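Oxidoreductase (Methanosarcina mazei, PDB 3KA7) binds flavin-adenine dinucleotide and is probably an oxidoreductase of the flavin-containing amine oxidoreductase family, its substrate not established. Local coordinates at residues A[372-375]-A[376-380]; A[168-171]-A[172-176]; A[67-71]-A[72-76]. All blocks are in the same frame, centred on the assembly; numbering follows the deposited sequence.

Contact 1. Residues A[372-375]-A[376-380]; sequences DEWP and VNRAA. With FAD (flavin-adenine dinucleotide), chain B.
From W374 to R378 the backbone runs as an irregular loop, neither helix nor strand, and a turn through V376 and N377 brings R378 back beside P375 and W374. The P375 ring packs alongside the start of the arginine chain, CG of P375 standing 3.9 Å from CG of R378 and 3.4 Å from the carbonyl O of N377. Beyond that the arginine stretches out from CG to NE toward the pyrophosphate of FAD. Its guanidinium meets the phosphate edge-on: NH1 donates to O1A of FAD at 2.3 Å, a hydrogen bond modelled very short, so its exact length is doubtful, and NH2 reaches the same oxygen weakly at 2.9 Å. The W374 indole is inclined at 72° to the guanidinium plane, with CE3 of W374 4.0 Å from NH2 of R378, while its own edge meets C3B of the FAD ribose. At the other end of the cofactor, V376 places CG2 3.6 Å from the flavin methyl C8M and CG1 near C9; CG1 is anti to the backbone N (chi1 174°), which turns both methyls to the dimethylbenzene end. R38 donates NH1 to the P375 carbonyl and is itself the second arginine beside R378, near the phosphates. The loop follows strand 362-370 and precedes strand 394-396, fastened by D399, which receives the R378 amide, and by backbone bonds to S279, just before strand 280-288.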
loop_
_atom_site.group_PDB
_atom_site.type_symbol
_atom_site.label_atom_id
_atom_site.label_comp_id
_atom_site.label_asym_id
_atom_site.label_seq_id
_atom_site.Cartn_x
_atom_site.Cartn_y
_atom_site.Cartn_z
ATOM N N ASP A 372 -2.436 11.434 -7.530
ATOM C CA ASP A 372 -3.785 11.892 -7.860
ATOM C C ASP A 372 -4.785 10.747 -8.063
ATOM O O ASP A 372 -5.066 10.008 -7.112
ATOM C CB ASP A 372 -3.724 12.888 -9.031
ATOM C CG ASP A 372 -3.043 14.187 -8.626
ATOM O OD1 ASP A 372 -3.588 14.869 -7.729
ATOM O OD2 ASP A 372 -1.955 14.512 -9.167
ATOM N N GLU A 373 -5.328 10.591 -9.271
ATOM C CA GLU A 373 -6.392 9.607 -9.474
ATOM C C GLU A 373 -5.910 8.154 -9.562
ATOM O O GLU A 373 -6.723 7.230 -9.588
ATOM C CB GLU A 373 -7.237 9.927 -10.721
ATOM C CG GLU A 373 -7.940 11.267 -10.674
ATOM C CD GLU A 373 -8.754 11.552 -11.934
ATOM O OE1 GLU A 373 -8.394 11.072 -13.029
ATOM O OE2 GLU A 373 -9.759 12.269 -11.820
ATOM N N TRP A 374 -4.600 7.955 -9.637
ATOM C CA TRP A 374 -4.019 6.612 -9.649
ATOM C C TRP A 374 -2.770 6.700 -8.781
ATOM O O TRP A 374 -1.638 6.695 -9.279
ATOM C CB TRP A 374 -3.667 6.206 -11.089
ATOM C CG TRP A 374 -3.457 4.727 -11.369
ATOM C CD1 TRP A 374 -2.293 4.130 -11.748
ATOM C CD2 TRP A 374 -4.450 3.684 -11.357
ATOM N NE1 TRP A 374 -2.488 2.783 -11.958
ATOM C CE2 TRP A 374 -3.802 2.484 -11.720
ATOM C CE3 TRP A 374 -5.811 3.649 -11.058
ATOM C CZ2 TRP A 374 -4.477 1.260 -11.803
ATOM C CZ3 TRP A 374 -6.484 2.427 -11.139
ATOM C CH2 TRP A 374 -5.811 1.255 -11.502
ATOM N N PRO A 375 -2.978 6.831 -7.466
ATOM C CA PRO A 375 -1.922 7.215 -6.530
ATOM C C PRO A 375 -1.283 6.018 -5.848
ATOM O O PRO A 375 -1.587 4.876 -6.177
ATOM C CB PRO A 375 -2.697 7.997 -5.474
ATOM C CG PRO A 375 -4.020 7.232 -5.401
ATOM C CD PRO A 375 -4.295 6.752 -6.810
ATOM N N VAL A 376 -0.397 6.290 -4.899
ATOM C CA VAL A 376 0.038 5.237 -3.998
ATOM C C VAL A 376 -1.118 4.803 -3.097
ATOM O O VAL A 376 -1.467 3.630 -3.094
ATOM C CB VAL A 376 1.264 5.627 -3.177
ATOM C CG1 VAL A 376 1.561 4.531 -2.165
ATOM C CG2 VAL A 376 2.467 5.846 -4.109
ATOM N N ASN A 377 -1.707 5.741 -2.339
ATOM C CA ASN A 377 -2.979 5.503 -1.616
ATOM C C ASN A 377 -3.944 6.639 -1.915
ATOM O O ASN A 377 -3.514 7.769 -2.032
ATOM C CB ASN A 377 -2.774 5.519 -0.096
ATOM C CG ASN A 377 -2.082 4.270 0.434
ATOM O OD1 ASN A 377 -1.994 3.232 -0.242
ATOM N ND2 ASN A 377 -1.595 4.365 1.661
ATOM N N ARG A 378 -5.237 6.350 -2.008
ATOM C CA ARG A 378 -6.239 7.406 -2.239
ATOM C C ARG A 378 -6.426 8.329 -1.036
ATOM O O ARG A 378 -6.837 9.490 -1.186
ATOM C CB ARG A 378 -7.569 6.772 -2.688
ATOM C CG ARG A 378 -7.426 6.056 -4.019
ATOM C CD ARG A 378 -8.773 5.865 -4.726
ATOM N NE ARG A 378 -8.556 5.524 -6.133
ATOM C CZ ARG A 378 -8.326 4.296 -6.521
ATOM N NH1 ARG A 378 -8.301 3.367 -5.580
ATOM N NH2 ARG A 378 -8.107 3.983 -7.799
ATOM N N ALA A 379 -6.136 7.812 0.154
ATOM C CA ALA A 379 -6.127 8.613 1.376
ATOM C C ALA A 379 -4.809 8.348 2.084
ATOM O O ALA A 379 -4.439 7.185 2.303
ATOM C CB ALA A 379 -7.279 8.217 2.274
ATOM N N ALA A 380 -4.106 9.414 2.451
ATOM C CA ALA A 380 -2.795 9.278 3.065
ATOM C C ALA A 380 -2.909 8.485 4.342
ATOM O O ALA A 380 -3.843 8.678 5.121
ATOM C CB ALA A 380 -2.204 10.627 3.358
HETATM P PA FAD B . -7.639 -0.098 -6.756
HETATM O O1A FAD B . -7.683 1.403 -6.650
HETATM O O2A FAD B . -6.291 -0.715 -7.047
HETATM O O5B FAD B . -8.679 -0.577 -7.880
HETATM C C5B FAD B . -9.785 0.249 -8.219
HETATM C C4B FAD B . -10.371 -0.400 -9.476
HETATM O O4B FAD B . -11.554 0.254 -9.890
HETATM C C3B FAD B . -9.378 -0.330 -10.639
HETATM O O3B FAD B . -9.139 -1.627 -11.163
HETATM C C2B FAD B . -10.077 0.569 -11.661
HETATM O O2B FAD B . -9.782 0.223 -13.001
HETATM C C1B FAD B . -11.548 0.377 -11.310
HETATM N N9A FAD B . -12.423 1.506 -11.655
HETATM C C8A FAD B . -12.212 2.860 -11.499
HETATM N N7A FAD B . -13.340 3.514 -11.902
HETATM C C5A FAD B . -14.244 2.579 -12.303
HETATM C C6A FAD B . -15.527 2.671 -12.822
HETATM N N6A FAD B . -16.138 3.849 -12.889
HETATM N N1A FAD B . -16.205 1.513 -13.145
HETATM C C2A FAD B . -15.624 0.273 -12.971
HETATM N N3A FAD B . -14.346 0.182 -12.461
HETATM C C4A FAD B . -13.682 1.324 -12.145
HETATM N N1 FAD B . 0.656 -2.088 -1.085
HETATM C C2 FAD B . 1.208 -3.129 -0.358
HETATM O O2 FAD B . 0.520 -3.729 0.478
HETATM N N3 FAD B . 2.538 -3.466 -0.558
HETATM C C4 FAD B . 3.315 -2.775 -1.473
HETATM O O4 FAD B . 4.496 -3.070 -1.656
HETATM C C4X FAD B . 2.764 -1.728 -2.198
HETATM N N5 FAD B . 3.543 -1.019 -3.101
HETATM C C5X FAD B . 2.972 0.013 -3.827
HETATM C C6 FAD B . 3.736 0.725 -4.752
HETATM C C7 FAD B . 3.163 1.748 -5.498
HETATM C C7M FAD B . 4.015 2.503 -6.487
HETATM C C8 FAD B . 1.822 2.055 -5.305
HETATM C C8M FAD B . 1.167 3.159 -6.084
HETATM C C9 FAD B . 1.057 1.355 -4.376
HETATM C C9A FAD B . 1.631 0.324 -3.638
HETATM N N10 FAD B . 0.870 -0.376 -2.711
HETATM C C10 FAD B . 1.428 -1.401 -1.998
HETATM C "C1'" FAD B . -0.545 0.002 -2.420
HETATM C "C2'" FAD B . -1.476 -0.950 -3.181
HETATM O "O2'" FAD B . -1.018 -1.090 -4.523
HETATM C "C3'" FAD B . -2.894 -0.385 -3.152
HETATM O "O3'" FAD B . -3.207 0.024 -1.825
HETATM C "C4'" FAD B . -3.991 -1.341 -3.610
HETATM O "O4'" FAD B . -3.671 -1.975 -4.831
HETATM C "C5'" FAD B . -5.243 -0.497 -3.827
HETATM O "O5'" FAD B . -6.328 -1.384 -3.952
HETATM P P FAD B . -7.816 -0.832 -3.935
HETATM O O1P FAD B . -8.700 -1.839 -3.240
HETATM O O2P FAD B . -7.899 0.578 -3.384
HETATM O O3P FAD B . -8.307 -0.798 -5.467
#

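Contact 2. Residues A[168-171]-A[172-176]; sequences DEVP and VEEVF
This is a helix N-terminus, where the loop after helix 149-163 turns into helix 172-185 with P171 at the N-cap position. The proline carbonyl starts the helical bonding: O of P171 receives the amide N of E174 at 3.0 Å, a bent and weak bond (129° at the hydrogen). The amide N of V175 donates to the same O of P171 at 3.4 Å, straighter (155°) but long and also weak. F176 N to V172 O is the next bond in the series. One step before the cap, V170 packs against the first turn. Its CG1 lies 3.7 Å from CG2 of V175, the two side chains crossing at about a right angle, and its CG2 comes within 4.2 Å of CB of E174. CG2 of V175 also lies 3.7 Å from O of P171. E173 folds back: with CG between its backbone N and carbonyl carbon (chi1 63°) and a bend at chi2, the carboxylate carbon CD settles 3.7 Å from CB of P171. There OE2 of E173 is held by the amide of G135. E174 leaves in a different direction, its OE2 taking the amide of G405, so neighbouring glutamates tie the first turn to two separate loops. On the apolar side V170 and V175 both bear on L138 of helix 138-145, V170 also touches C159 and L163 of helix 149-163, and F176 meets W141 edge-to-face.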
loop_
_atom_site.group_PDB
_atom_site.type_symbol
_atom_site.label_atom_id
_atom_site.label_comp_id
_atom_site.label_asym_id
_atom_site.label_seq_id
_atom_site.Cartn_x
_atom_site.Cartn_y
_atom_site.Cartn_z
ATOM N N ASP A 168 7.241 13.787 9.228
ATOM C CA ASP A 168 6.573 14.956 9.802
ATOM C C ASP A 168 5.122 15.068 9.314
ATOM O O ASP A 168 4.433 16.036 9.628
ATOM C CB ASP A 168 7.373 16.256 9.560
ATOM C CG ASP A 168 7.398 16.689 8.096
ATOM O OD1 ASP A 168 6.885 15.957 7.226
ATOM O OD2 ASP A 168 7.934 17.796 7.816
ATOM N N GLU A 169 4.669 14.062 8.561
ATOM C CA GLU A 169 3.343 14.074 7.941
ATOM C C GLU A 169 2.484 12.908 8.399
ATOM O O GLU A 169 1.413 12.668 7.830
ATOM C CB GLU A 169 3.433 13.943 6.416
ATOM C CG GLU A 169 4.351 14.899 5.706
ATOM C CD GLU A 169 4.149 14.830 4.208
ATOM O OE1 GLU A 169 4.287 13.723 3.627
ATOM O OE2 GLU A 169 3.838 15.891 3.611
ATOM N N VAL A 170 2.968 12.139 9.366
ATOM C CA VAL A 170 2.185 11.021 9.875
ATOM C C VAL A 170 2.053 11.155 11.384
ATOM O O VAL A 170 3.044 11.397 12.083
ATOM C CB VAL A 170 2.813 9.670 9.522
ATOM C CG1 VAL A 170 4.125 9.518 10.232
ATOM C CG2 VAL A 170 1.845 8.503 9.854
ATOM N N PRO A 171 0.825 10.991 11.894
ATOM C CA PRO A 171 0.621 11.106 13.335
ATOM C C PRO A 171 1.392 10.007 14.067
ATOM O O PRO A 171 1.396 8.859 13.623
ATOM C CB PRO A 171 -0.890 10.899 13.498
ATOM C CG PRO A 171 -1.474 11.117 12.130
ATOM C CD PRO A 171 -0.421 10.696 11.167
ATOM N N VAL A 172 2.033 10.363 15.176
ATOM C CA VAL A 172 2.854 9.411 15.918
ATOM C C VAL A 172 2.013 8.224 16.369
ATOM O O VAL A 172 2.472 7.080 16.331
ATOM C CB VAL A 172 3.591 10.073 17.115
ATOM C CG1 VAL A 172 2.594 10.571 18.176
ATOM C CG2 VAL A 172 4.608 9.115 17.732
ATOM N N GLU A 173 0.767 8.477 16.776
ATOM C CA GLU A 173 -0.087 7.371 17.221
ATOM C C GLU A 173 -0.373 6.345 16.112
ATOM O O GLU A 173 -0.563 5.161 16.392
ATOM C CB GLU A 173 -1.392 7.894 17.839
ATOM C CG GLU A 173 -2.265 8.659 16.867
ATOM C CD GLU A 173 -2.037 10.169 16.905
ATOM O OE1 GLU A 173 -2.996 10.912 16.586
ATOM O OE2 GLU A 173 -0.921 10.626 17.232
ATOM N N GLU A 174 -0.423 6.792 14.862
ATOM C CA GLU A 174 -0.627 5.862 13.752
ATOM C C GLU A 174 0.584 4.943 13.659
ATOM O O GLU A 174 0.450 3.738 13.430
ATOM C CB GLU A 174 -0.828 6.634 12.439
ATOM C CG GLU A 174 -1.063 5.769 11.196
ATOM C CD GLU A 174 -2.457 5.150 11.158
ATOM O OE1 GLU A 174 -3.328 5.592 11.948
ATOM O OE2 GLU A 174 -2.684 4.236 10.324
ATOM N N VAL A 175 1.775 5.527 13.808
ATOM C CA VAL A 175 3.002 4.762 13.683
ATOM C C VAL A 175 3.097 3.727 14.786
ATOM O O VAL A 175 3.530 2.594 14.560
ATOM C CB VAL A 175 4.245 5.659 13.709
ATOM C CG1 VAL A 175 5.526 4.796 13.644
ATOM C CG2 VAL A 175 4.197 6.633 12.549
ATOM N N PHE A 176 2.687 4.093 15.995
ATOM C CA PHE A 176 2.718 3.091 17.068
ATOM C C PHE A 176 1.680 1.961 16.913
ATOM O O PHE A 176 1.943 0.839 17.325
ATOM C CB PHE A 176 2.738 3.739 18.462
ATOM C CG PHE A 176 4.096 4.235 18.843
ATOM C CD1 PHE A 176 5.051 3.363 19.344
ATOM C CD2 PHE A 176 4.454 5.553 18.614
ATOM C CE1 PHE A 176 6.320 3.805 19.648
ATOM C CE2 PHE A 176 5.735 6.008 18.918
ATOM C CZ PHE A 176 6.669 5.122 19.436
#

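Contact 3. Residues A[67-71]-A[72-76]; sequences CFLKE and VEASV
A Schellman motif ends helix 64-71 here, with E73 as the C-prime residue at positive phi (60°). Its two bonds turn the chain back over the last turn: A74 N donates to L69 O at 2.8 Å, and E73 N to K70 O at 3.1 Å. They arrive differently, the first amide tilted only a little from the carbonyl plane of L69, the second standing well above that of K70. V72 N still makes a helical bond, 3.0 Å to O of F68, although V72 itself has left helical backbone angles. The side chains close over this reversal. L69 divides its two methyls between partners beyond the turn, CD2 lying 3.8 Å from CB of A74 and CD1 3.9 Å from CG1 of V76. V72 carries CG2 between its backbone N and carbonyl carbon, which lays that methyl 3.4 Å from O of F68 and close to O of L69 as well; its other methyl, CG1, approaches CE2 of F68 obliquely at 3.8 Å. Two apolar patches result, L69 with A74 and V76 and F68 with V72. E73 points outward and makes a long, weak ion pair with K21. Each patch meets different helices: L69, A74 and V76 pack on helix 195-208 through L202, A201 and V205, whereas F68 reaches V416 and M417 of helix 408-421 and, together with V72, R18 of helix 10-21.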
loop_
_atom_site.group_PDB
_atom_site.type_symbol
_atom_site.label_atom_id
_atom_site.label_comp_id
_atom_site.label_asym_id
_atom_site.label_seq_id
_atom_site.Cartn_x
_atom_site.Cartn_y
_atom_site.Cartn_z
ATOM N N CYS A 67 -4.803 -13.469 6.457
ATOM C CA CYS A 67 -5.907 -14.045 7.218
ATOM C C CYS A 67 -7.214 -14.048 6.425
ATOM O O CYS A 67 -7.942 -15.045 6.407
ATOM C CB CYS A 67 -6.092 -13.286 8.523
ATOM S SG CYS A 67 -4.690 -13.503 9.623
ATOM N N PHE A 68 -7.513 -12.929 5.770
ATOM C CA PHE A 68 -8.692 -12.850 4.894
ATOM C C PHE A 68 -8.677 -13.968 3.849
ATOM O O PHE A 68 -9.693 -14.640 3.612
ATOM C CB PHE A 68 -8.723 -11.490 4.186
ATOM C CG PHE A 68 -10.107 -11.046 3.758
ATOM C CD1 PHE A 68 -10.733 -9.969 4.383
ATOM C CD2 PHE A 68 -10.772 -11.688 2.715
ATOM C CE1 PHE A 68 -11.999 -9.540 3.975
ATOM C CE2 PHE A 68 -12.038 -11.267 2.311
ATOM C CZ PHE A 68 -12.653 -10.190 2.949
ATOM N N LEU A 69 -7.519 -14.156 3.220
ATOM C CA LEU A 69 -7.368 -15.184 2.202
ATOM C C LEU A 69 -7.678 -16.582 2.753
ATOM O O LEU A 69 -8.356 -17.371 2.097
ATOM C CB LEU A 69 -5.965 -15.138 1.602
ATOM C CG LEU A 69 -5.669 -13.887 0.751
ATOM C CD1 LEU A 69 -4.204 -13.818 0.291
ATOM C CD2 LEU A 69 -6.588 -13.858 -0.447
ATOM N N LYS A 70 -7.175 -16.895 3.944
ATOM C CA LYS A 70 -7.540 -18.172 4.575
ATOM C C LYS A 70 -9.038 -18.250 4.912
ATOM O O LYS A 70 -9.661 -19.312 4.780
ATOM C CB LYS A 70 -6.703 -18.417 5.834
ATOM C CG LYS A 70 -5.228 -18.646 5.565
ATOM C CD LYS A 70 -4.506 -19.065 6.853
ATOM C CE LYS A 70 -3.039 -19.385 6.597
ATOM N NZ LYS A 70 -2.318 -19.654 7.884
ATOM N N GLU A 71 -9.621 -17.138 5.348
ATOM C CA GLU A 71 -11.046 -17.122 5.691
ATOM C C GLU A 71 -11.973 -17.421 4.515
ATOM O O GLU A 71 -13.049 -18.018 4.695
ATOM C CB GLU A 71 -11.421 -15.795 6.334
ATOM C CG GLU A 71 -10.813 -15.634 7.726
ATOM C CD GLU A 71 -11.132 -14.296 8.368
ATOM O OE1 GLU A 71 -11.341 -13.297 7.641
ATOM O OE2 GLU A 71 -11.162 -14.240 9.613
ATOM N N VAL A 72 -11.575 -16.991 3.319
ATOM C CA VAL A 72 -12.369 -17.251 2.113
ATOM C C VAL A 72 -11.844 -18.474 1.365
ATOM O O VAL A 72 -12.274 -18.778 0.249
ATOM C CB VAL A 72 -12.456 -16.018 1.180
ATOM C CG1 VAL A 72 -13.162 -14.855 1.897
ATOM C CG2 VAL A 72 -11.075 -15.613 0.677
ATOM N N GLU A 73 -10.908 -19.174 1.998
ATOM C CA GLU A 73 -10.338 -20.393 1.426
ATOM C C GLU A 73 -9.652 -20.161 0.096
ATOM O O GLU A 73 -9.696 -21.019 -0.796
ATOM C CB GLU A 73 -11.412 -21.470 1.272
ATOM C CG GLU A 73 -11.888 -22.037 2.591
ATOM C CD GLU A 73 -12.890 -23.153 2.402
ATOM O OE1 GLU A 73 -14.073 -22.852 2.128
ATOM O OE2 GLU A 73 -12.493 -24.334 2.526
ATOM N N ALA A 74 -9.018 -19.002 -0.053
ATOM C CA ALA A 74 -8.214 -18.758 -1.234
ATOM C C ALA A 74 -6.899 -19.489 -1.034
ATOM O O ALA A 74 -6.427 -19.644 0.096
ATOM C CB ALA A 74 -7.986 -17.266 -1.439
ATOM N N SER A 75 -6.320 -19.963 -2.123
ATOM C CA SER A 75 -5.104 -20.737 -2.039
ATOM C C SER A 75 -3.949 -19.995 -2.693
ATOM O O SER A 75 -3.929 -19.809 -3.902
ATOM C CB SER A 75 -5.316 -22.088 -2.717
ATOM O OG SER A 75 -4.106 -22.810 -2.762
ATOM N N VAL A 76 -2.993 -19.551 -1.888
ATOM C CA VAL A 76 -1.797 -18.918 -2.439
ATOM C C VAL A 76 -0.681 -18.913 -1.411
ATOM O O VAL A 76 -0.913 -18.650 -0.230
ATOM C CB VAL A 76 -2.069 -17.490 -2.962
ATOM C CG1 VAL A 76 -2.838 -16.683 -1.937
ATOM C CG2 VAL A 76 -0.753 -16.793 -3.321
#

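Following the chain from the N terminus, contact 3 comes first, ending helix 64-71 and sending the chain toward strand 78-80. Contact 2 follows at the entry to helix 172-185, and contact 1 last, in the loop between strands 362-370 and 394-396. Each is a local turn that closes before the next opens, so they stand in series without nesting or crossing. Contacts 1 and 2 are about 6 Å apart at their nearest atoms; contact 3 keeps about 16 Å from contact 1 and 17 Å from contact 2. Contact 1 touches FAD directly, while contact 3 packs against helices 10-21, 195-208 and 408-421 and contact 2 joins helices 138-145, 149-163 and 172-185.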